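Local coordinates for fructose transport system repressor FruR (Pseudomonas putida, PDB 3O74), which responds to fructose 1-phosphate as its preferred effector and, as a LacI-family transcriptional regulator, probably binds specific DNA sites, at residues I8-E13 with S40-D45; D45-L50 with V64-P69. One frame throughout, in Å; residues are numbered along the deposited sequence.

Contact 1 (I8-E13 with S40-D45); sequences ILPDLE and SDDQPD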
ATOM      1  N   ILE B   8      14.458   3.759  -3.117  1.00 18.02           N
ATOM      2  CA  ILE B   8      13.728   4.137  -4.316  1.00 18.81           C
ATOM      3  C   ILE B   8      12.895   2.952  -4.770  1.00 20.52           C
ATOM      4  O   ILE B   8      13.442   1.904  -5.126  1.00 20.60           O
ATOM      5  CB  ILE B   8      14.684   4.512  -5.458  1.00 20.22           C
ATOM      6  CG1 ILE B   8      15.479   5.767  -5.104  1.00 19.90           C
ATOM      7  CG2 ILE B   8      13.909   4.719  -6.751  1.00 20.55           C
ATOM      8  CD1 ILE B   8      16.506   6.146  -6.155  1.00 21.11           C
ATOM      9  N   LEU B   9      11.576   3.111  -4.763  1.00 17.44           N
ATOM     10  CA  LEU B   9      10.693   2.046  -5.217  1.00 20.92           C
ATOM     11  C   LEU B   9       9.779   2.543  -6.343  1.00 24.36           C
ATOM     12  O   LEU B   9       9.592   3.750  -6.512  1.00 20.04           O
ATOM     13  CB  LEU B   9       9.908   1.460  -4.041  1.00 22.64           C
ATOM     14  CG  LEU B   9       9.157   2.438  -3.138  1.00 23.99           C
ATOM     15  CD1 LEU B   9       7.843   2.851  -3.780  1.00 25.63           C
ATOM     16  CD2 LEU B   9       8.909   1.828  -1.771  1.00 22.62           C
ATOM     17  N   PRO B  10       9.230   1.611  -7.135  1.00 28.09           N
ATOM     18  CA  PRO B  10       8.478   2.006  -8.330  1.00 31.49           C
ATOM     19  C   PRO B  10       7.073   2.510  -8.038  1.00 28.87           C
ATOM     20  O   PRO B  10       6.565   3.340  -8.786  1.00 33.33           O
ATOM     21  CB  PRO B  10       8.388   0.703  -9.134  1.00 29.51           C
ATOM     22  CG  PRO B  10       9.388  -0.216  -8.527  1.00 28.36           C
ATOM     23  CD  PRO B  10       9.445   0.157  -7.086  1.00 25.65           C
ATOM     24  N   ASP B  11       6.450   2.015  -6.977  1.00 24.15           N
ATOM     25  CA  ASP B  11       5.033   2.279  -6.761  1.00 28.13           C
ATOM     26  C   ASP B  11       4.645   2.164  -5.297  1.00 23.76           C
ATOM     27  O   ASP B  11       4.651   1.079  -4.715  1.00 21.75           O
ATOM     28  CB  ASP B  11       4.194   1.318  -7.606  1.00 33.46           C
ATOM     29  CG  ASP B  11       2.708   1.632  -7.556  1.00 42.82           C
ATOM     30  OD1 ASP B  11       2.305   2.570  -6.833  1.00 33.84           O
ATOM     31  OD2 ASP B  11       1.938   0.933  -8.247  1.00 47.10           O
ATOM     32  N   LEU B  12       4.290   3.302  -4.714  1.00 25.65           N
ATOM     33  CA  LEU B  12       3.888   3.364  -3.316  1.00 28.93           C
ATOM     34  C   LEU B  12       2.625   2.554  -3.046  1.00 28.48           C
ATOM     35  O   LEU B  12       2.394   2.109  -1.923  1.00 30.42           O
ATOM     36  CB  LEU B  12       3.656   4.817  -2.908  1.00 35.49           C
ATOM     37  CG  LEU B  12       4.909   5.686  -2.817  1.00 34.53           C
ATOM     38  CD1 LEU B  12       4.547   7.163  -2.761  1.00 33.01           C
ATOM     39  CD2 LEU B  12       5.729   5.280  -1.605  1.00 35.59           C
ATOM     40  N   GLU B  13       1.806   2.373  -4.078  1.00 28.97           N
ATOM     41  CA  GLU B  13       0.535   1.670  -3.915  1.00 37.63           C
ATOM     42  C   GLU B  13       0.666   0.148  -4.016  1.00 40.74           C
ATOM     43  O   GLU B  13      -0.268  -0.582  -3.684  1.00 44.04           O
ATOM     44  CB  GLU B  13      -0.508   2.192  -4.905  1.00 37.36           C
ATOM     45  CG  GLU B  13      -1.022   3.582  -4.586  1.00 45.59           C
ATOM     46  CD  GLU B  13      -2.042   4.071  -5.597  1.00 50.88           C
ATOM     47  OE1 GLU B  13      -2.144   3.471  -6.690  1.00 53.19           O
ATOM     48  OE2 GLU B  13      -2.741   5.058  -5.296  1.00 51.43           O
ATOM     49  N   SER B  40       9.635   6.380  -7.802  1.00 22.63           N
ATOM     50  CA  SER B  40       9.971   6.732  -9.175  1.00 27.91           C
ATOM     51  C   SER B  40       8.736   6.670 -10.065  1.00 30.70           C
ATOM     52  O   SER B  40       8.732   7.197 -11.179  1.00 33.14           O
ATOM     53  CB  SER B  40      10.999   5.746  -9.721  1.00 25.90           C
ATOM     54  OG  SER B  40      10.401   4.473  -9.896  1.00 22.57           O
ATOM     55  N   ASP B  41       7.697   6.003  -9.578  1.00 29.78           N
ATOM     56  CA  ASP B  41       6.510   5.755 -10.384  1.00 36.11           C
ATOM     57  C   ASP B  41       6.867   4.935 -11.623  1.00 34.41           C
ATOM     58  O   ASP B  41       6.189   5.016 -12.646  1.00 28.36           O
ATOM     59  CB  ASP B  41       5.849   7.070 -10.789  1.00 41.86           C
ATOM     60  CG  ASP B  41       4.376   7.101 -10.458  1.00 54.40           C
ATOM     61  OD1 ASP B  41       3.577   6.605 -11.276  1.00 60.06           O
ATOM     62  OD2 ASP B  41       4.018   7.613  -9.376  1.00 60.73           O
ATOM     63  N   ASP B  42       7.937   4.151 -11.523  1.00 28.39           N
ATOM     64  CA  ASP B  42       8.404   3.325 -12.635  1.00 26.22           C
ATOM     65  C   ASP B  42       8.773   4.145 -13.875  1.00 37.88           C
ATOM     66  O   ASP B  42       8.828   3.615 -14.984  1.00 40.87           O
ATOM     67  CB  ASP B  42       7.374   2.242 -12.986  1.00 30.76           C
ATOM     68  CG  ASP B  42       7.939   0.832 -12.856  1.00 37.26           C
ATOM     69  OD1 ASP B  42       9.177   0.689 -12.843  1.00 36.72           O
ATOM     70  OD2 ASP B  42       7.150  -0.132 -12.766  1.00 34.76           O
ATOM     71  N   GLN B  43       9.027   5.436 -13.682  1.00 33.88           N
ATOM     72  CA  GLN B  43       9.474   6.302 -14.770  1.00 34.45           C
ATOM     73  C   GLN B  43      10.969   6.581 -14.648  1.00 38.34           C
ATOM     74  O   GLN B  43      11.423   7.114 -13.632  1.00 38.21           O
ATOM     75  CB  GLN B  43       8.698   7.623 -14.756  1.00 41.59           C
ATOM     76  CG  GLN B  43       7.186   7.462 -14.726  1.00 51.39           C
ATOM     77  CD  GLN B  43       6.618   6.999 -16.052  1.00 63.28           C
ATOM     78  OE1 GLN B  43       6.602   7.749 -17.029  1.00 67.18           O
ATOM     79  NE2 GLN B  43       6.145   5.758 -16.094  1.00 66.46           N
ATOM     80  N   PRO B  44      11.738   6.227 -15.687  1.00 36.58           N
ATOM     81  CA  PRO B  44      13.198   6.356 -15.684  1.00 38.27           C
ATOM     82  C   PRO B  44      13.704   7.760 -15.368  1.00 38.70           C
ATOM     83  O   PRO B  44      14.739   7.881 -14.715  1.00 37.70           O
ATOM     84  CB  PRO B  44      13.580   5.962 -17.110  1.00 40.98           C
ATOM     85  CG  PRO B  44      12.517   5.005 -17.516  1.00 39.59           C
ATOM     86  CD  PRO B  44      11.252   5.543 -16.897  1.00 41.37           C
ATOM     87  N   ASP B  45      13.006   8.799 -15.819  1.00 38.18           N
ATOM     88  CA  ASP B  45      13.467  10.160 -15.561  1.00 42.07           C
ATOM     89  C   ASP B  45      13.233  10.577 -14.113  1.00 35.27           C
ATOM     90  O   ASP B  45      14.019  11.331 -13.543  1.00 34.61           O
ATOM     91  CB  ASP B  45      12.811  11.169 -16.501  1.00 50.53           C
ATOM     92  CG  ASP B  45      13.373  12.569 -16.324  1.00 61.75           C
ATOM     93  OD1 ASP B  45      12.615  13.476 -15.921  1.00 64.64           O
ATOM     94  OD2 ASP B  45      14.583  12.758 -16.573  1.00 64.57           O
TER
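Leu9 O takes the N-H of Ser40 at 2.9 Å from Ser40 N, a nearly straight bond (162° at the hydrogen) and the one hydrogen bond that crosses between 8-13 and 40-45. It ties the end of strand 4-9 to the chain just leaving its neighbour, strand 34-39. Beyond it the contact rests on Pro10. The Ser40 hydroxyl stands between its own backbone N and carbonyl carbon (chi1 69°), which brings OG to 3.5 Å from Pro10 CA. That same OG accepts from Asp42 N at 3.0 Å, closing an ST turn. Gln43 N reaches back to Ser40 O at 3.1 Å, and with Asp41 and Asp42 both at positive phi the result is a type I' turn. The turn sets the Asp42 carboxylate against the proline ring: Pro10 CB is 3.8 Å from Asp42 CG and almost equally far from both oxygens. The charge itself is met by Arg90, in a salt bridge with OD1. Asp11 OD1 makes a salt bridge to Lys22 and Asp41 OD2 a hydrogen bond to Gln26, both of the second subunit. A glycerol, probably from the crystallisation liquor, lies about 5 Å from the Pro10 side chain. Paired loops after adjacent parallel strands, the second leading through N-cap Gln43 into helix 44-56, are characteristic of the Rossmann-like subdomain of the LacI-type sugar-binding fold, where, as in relatives, the effector pocket probably forms near such strand ends.

Contact 2 (D45-L50 with V64-P69); sequences DSERQL and VASCLP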
ATOM      1  N   ASP B  45      13.006   8.799 -15.819  1.00 38.18           N
ATOM      2  CA  ASP B  45      13.467  10.160 -15.561  1.00 42.07           C
ATOM      3  C   ASP B  45      13.233  10.577 -14.113  1.00 35.27           C
ATOM      4  O   ASP B  45      14.019  11.331 -13.543  1.00 34.61           O
ATOM      5  CB  ASP B  45      12.811  11.169 -16.501  1.00 50.53           C
ATOM      6  CG  ASP B  45      13.373  12.569 -16.324  1.00 61.75           C
ATOM      7  OD1 ASP B  45      12.615  13.476 -15.921  1.00 64.64           O
ATOM      8  OD2 ASP B  45      14.583  12.758 -16.573  1.00 64.57           O
ATOM      9  N   SER B  46      12.143  10.096 -13.528  1.00 30.36           N
ATOM     10  CA  SER B  46      11.869  10.349 -12.121  1.00 36.21           C
ATOM     11  C   SER B  46      12.917   9.658 -11.255  1.00 36.97           C
ATOM     12  O   SER B  46      13.383  10.214 -10.263  1.00 34.64           O
ATOM     13  CB  SER B  46      10.470   9.866 -11.746  1.00 38.83           C
ATOM     14  OG  SER B  46       9.475  10.583 -12.454  1.00 44.14           O
ATOM     15  N   GLU B  47      13.292   8.443 -11.636  1.00 28.25           N
ATOM     16  CA  GLU B  47      14.279   7.708 -10.858  1.00 25.56           C
ATOM     17  C   GLU B  47      15.627   8.413 -10.878  1.00 26.42           C
ATOM     18  O   GLU B  47      16.308   8.489  -9.859  1.00 30.41           O
ATOM     19  CB  GLU B  47      14.436   6.275 -11.354  1.00 29.85           C
ATOM     20  CG  GLU B  47      15.511   5.506 -10.603  1.00 25.35           C
ATOM     21  CD  GLU B  47      15.470   4.022 -10.885  1.00 30.50           C
ATOM     22  OE1 GLU B  47      14.427   3.541 -11.374  1.00 32.49           O
ATOM     23  OE2 GLU B  47      16.476   3.333 -10.617  1.00 21.22           O
ATOM     24  N   ARG B  48      16.008   8.931 -12.040  1.00 27.97           N
ATOM     25  CA  ARG B  48      17.270   9.647 -12.153  1.00 32.78           C
ATOM     26  C   ARG B  48      17.257  10.913 -11.299  1.00 33.30           C
ATOM     27  O   ARG B  48      18.273  11.285 -10.713  1.00 35.46           O
ATOM     28  CB  ARG B  48      17.595   9.959 -13.615  1.00 41.52           C
ATOM     29  CG  ARG B  48      17.846   8.709 -14.450  1.00 46.40           C
ATOM     30  CD  ARG B  48      18.476   9.035 -15.794  1.00 52.25           C
ATOM     31  NE  ARG B  48      18.535   7.862 -16.663  1.00 56.16           N
ATOM     32  CZ  ARG B  48      17.625   7.576 -17.589  1.00 58.17           C
ATOM     33  NH1 ARG B  48      16.588   8.385 -17.771  1.00 55.95           N
ATOM     34  NH2 ARG B  48      17.751   6.488 -18.338  1.00 58.77           N
ATOM     35  N   GLN B  49      16.100  11.562 -11.218  1.00 32.89           N
ATOM     36  CA  GLN B  49      15.934  12.702 -10.321  1.00 39.06           C
ATOM     37  C   GLN B  49      16.135  12.293  -8.859  1.00 34.94           C
ATOM     38  O   GLN B  49      16.719  13.037  -8.074  1.00 34.08           O
ATOM     39  CB  GLN B  49      14.551  13.339 -10.493  1.00 43.29           C
ATOM     40  CG  GLN B  49      14.325  14.010 -11.836  1.00 53.34           C
ATOM     41  CD  GLN B  49      13.174  15.003 -11.807  1.00 64.00           C
ATOM     42  OE1 GLN B  49      12.073  14.691 -11.348  1.00 62.14           O
ATOM     43  NE2 GLN B  49      13.428  16.211 -12.301  1.00 70.81           N
ATOM     44  N   LEU B  50      15.638  11.116  -8.496  1.00 29.95           N
ATOM     45  CA  LEU B  50      15.765  10.635  -7.124  1.00 30.65           C
ATOM     46  C   LEU B  50      17.201  10.232  -6.806  1.00 32.76           C
ATOM     47  O   LEU B  50      17.658  10.376  -5.672  1.00 30.18           O
ATOM     48  CB  LEU B  50      14.804   9.472  -6.862  1.00 24.76           C
ATOM     49  CG  LEU B  50      13.323   9.854  -6.906  1.00 22.22           C
ATOM     50  CD1 LEU B  50      12.446   8.646  -6.633  1.00 22.73           C
ATOM     51  CD2 LEU B  50      13.041  10.953  -5.904  1.00 20.33           C
ATOM     52  N   VAL B  64      17.208   0.054  -3.863  1.00 18.26           N
ATOM     53  CA  VAL B  64      16.513   0.452  -5.078  1.00 21.44           C
ATOM     54  C   VAL B  64      15.874  -0.705  -5.843  1.00 21.73           C
ATOM     55  O   VAL B  64      16.489  -1.748  -6.048  1.00 16.07           O
ATOM     56  CB  VAL B  64      17.448   1.270  -6.021  1.00 30.56           C
ATOM     57  CG1 VAL B  64      18.681   0.461  -6.407  1.00 27.04           C
ATOM     58  CG2 VAL B  64      16.700   1.736  -7.261  1.00 32.39           C
ATOM     59  N   ALA B  65      14.621  -0.501  -6.237  1.00 16.33           N
ATOM     60  CA  ALA B  65      13.960  -1.351  -7.214  1.00 21.15           C
ATOM     61  C   ALA B  65      13.870  -0.514  -8.481  1.00 26.17           C
ATOM     62  O   ALA B  65      12.962   0.304  -8.636  1.00 24.79           O
ATOM     63  CB  ALA B  65      12.585  -1.741  -6.731  1.00 19.14           C
ATOM     64  N   SER B  66      14.835  -0.713  -9.372  1.00 21.06           N
ATOM     65  CA  SER B  66      15.057   0.192 -10.490  1.00 23.56           C
ATOM     66  C   SER B  66      14.129  -0.061 -11.675  1.00 30.20           C
ATOM     67  O   SER B  66      13.636  -1.171 -11.870  1.00 26.59           O
ATOM     68  CB  SER B  66      16.515   0.094 -10.942  1.00 26.55           C
ATOM     69  OG  SER B  66      16.807   1.035 -11.959  1.00 29.95           O
ATOM     70  N   CYS B  67      13.900   0.980 -12.470  1.00 30.41           N
ATOM     71  CA  CYS B  67      13.159   0.832 -13.716  1.00 33.12           C
ATOM     72  C   CYS B  67      14.035   1.214 -14.905  1.00 38.69           C
ATOM     73  O   CYS B  67      13.556   1.306 -16.032  1.00 43.60           O
ATOM     74  CB  CYS B  67      11.877   1.674 -13.699  1.00 28.18           C
ATOM     75  SG  CYS B  67      12.136   3.461 -13.720  1.00 36.68           S
ATOM     76  N   LEU B  68      15.322   1.435 -14.645  1.00 39.16           N
ATOM     77  CA  LEU B  68      16.263   1.865 -15.679  1.00 42.93           C
ATOM     78  C   LEU B  68      16.711   0.715 -16.586  1.00 47.22           C
ATOM     79  O   LEU B  68      16.626  -0.451 -16.203  1.00 49.10           O
ATOM     80  CB  LEU B  68      17.486   2.544 -15.047  1.00 39.68           C
ATOM     81  CG  LEU B  68      17.251   3.777 -14.165  1.00 37.15           C
ATOM     82  CD1 LEU B  68      18.574   4.336 -13.662  1.00 30.94           C
ATOM     83  CD2 LEU B  68      16.476   4.845 -14.920  1.00 38.22           C
ATOM     84  N   PRO B  69      17.175   1.044 -17.802  1.00 54.65           N
ATOM     85  CA  PRO B  69      17.751   0.045 -18.712  1.00 62.12           C
ATOM     86  C   PRO B  69      19.095  -0.447 -18.190  1.00 66.85           C
ATOM     87  O   PRO B  69      19.806   0.320 -17.544  1.00 64.82           O
ATOM     88  CB  PRO B  69      17.961   0.832 -20.012  1.00 62.08           C
ATOM     89  CG  PRO B  69      17.117   2.055 -19.881  1.00 60.20           C
ATOM     90  CD  PRO B  69      17.084   2.373 -18.426  1.00 57.87           C
TER
HETATM   91  O   HOH W   1      12.278   2.799  -9.589  1.00 26.25           O
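The Glu47 carboxylate reaches from helix 44-56 into the loop 64-69 and is gripped there through both oxygens. OE1 offers its syn lone pair to the backbone N of Cys67 at 2.8 Å, with 162° at the hydrogen. A water also donates to OE1 at 2.9 Å and, through its other hydrogen, to Ala65 O at 2.8 Å, bridging helix and loop. The hydroxyl of Ser66 donates to OE2, with OG 2.7 Å away on the syn side but 21° out of the carboxylate plane. Tyr75 OH is a second partner of OE2. Ser66 OG also accepts from Leu68 N at 3.1 Å, an ST turn that holds the hydroxyl for its bond to Glu47. With CG anti to the backbone N (chi1 177°) and the chain extended beyond it, this buried acid group arrives tip to tip with Leu68, whose CG lies 3.7 Å from Glu47 CD. Three donors, Cys67 N, Ser66 OG and the water, would be expected to favour the ionised carboxylate.

One residue on, the packing slackens toward solvent. Leu68 CD2 lies over one face of the Arg48 guanidinium, offset toward the rim and 4.0 Å from CZ. Poorly ordered Pro69 adds a thin touch, while Asp72 holds Arg48 NE in a salt bridge.

The chain of 64-69 leaves the end of strand 61-64 and runs between two helices, with 44-56 supplying Glu47 and 74-80 supplying Tyr75, which packs on Val64, Ser66 and Leu68.

How the contacts relate
Contacts 1 and 2 follow one another along the chain, share Asp45, and have centres about 7 Å apart. Helix 44-56 joins them: the turn of contact 1 leads into it, and its first full turn carries the Glu47 of contact 2. The first and last segments also meet directly, through a probable hydrogen bond from Ala65 N to Ile8 O at 2.9 Å, strand 61-64 being the neighbour of 4-9 in the sheet. Where the helix begins, Cys67 SG packs 3.4 Å from Pro44 N. Arg90 binds both contacts, pairing with Asp42 and bonding to Ser66 O. The glycerol beside Pro10 in contact 1 is at most a hint of a pocket.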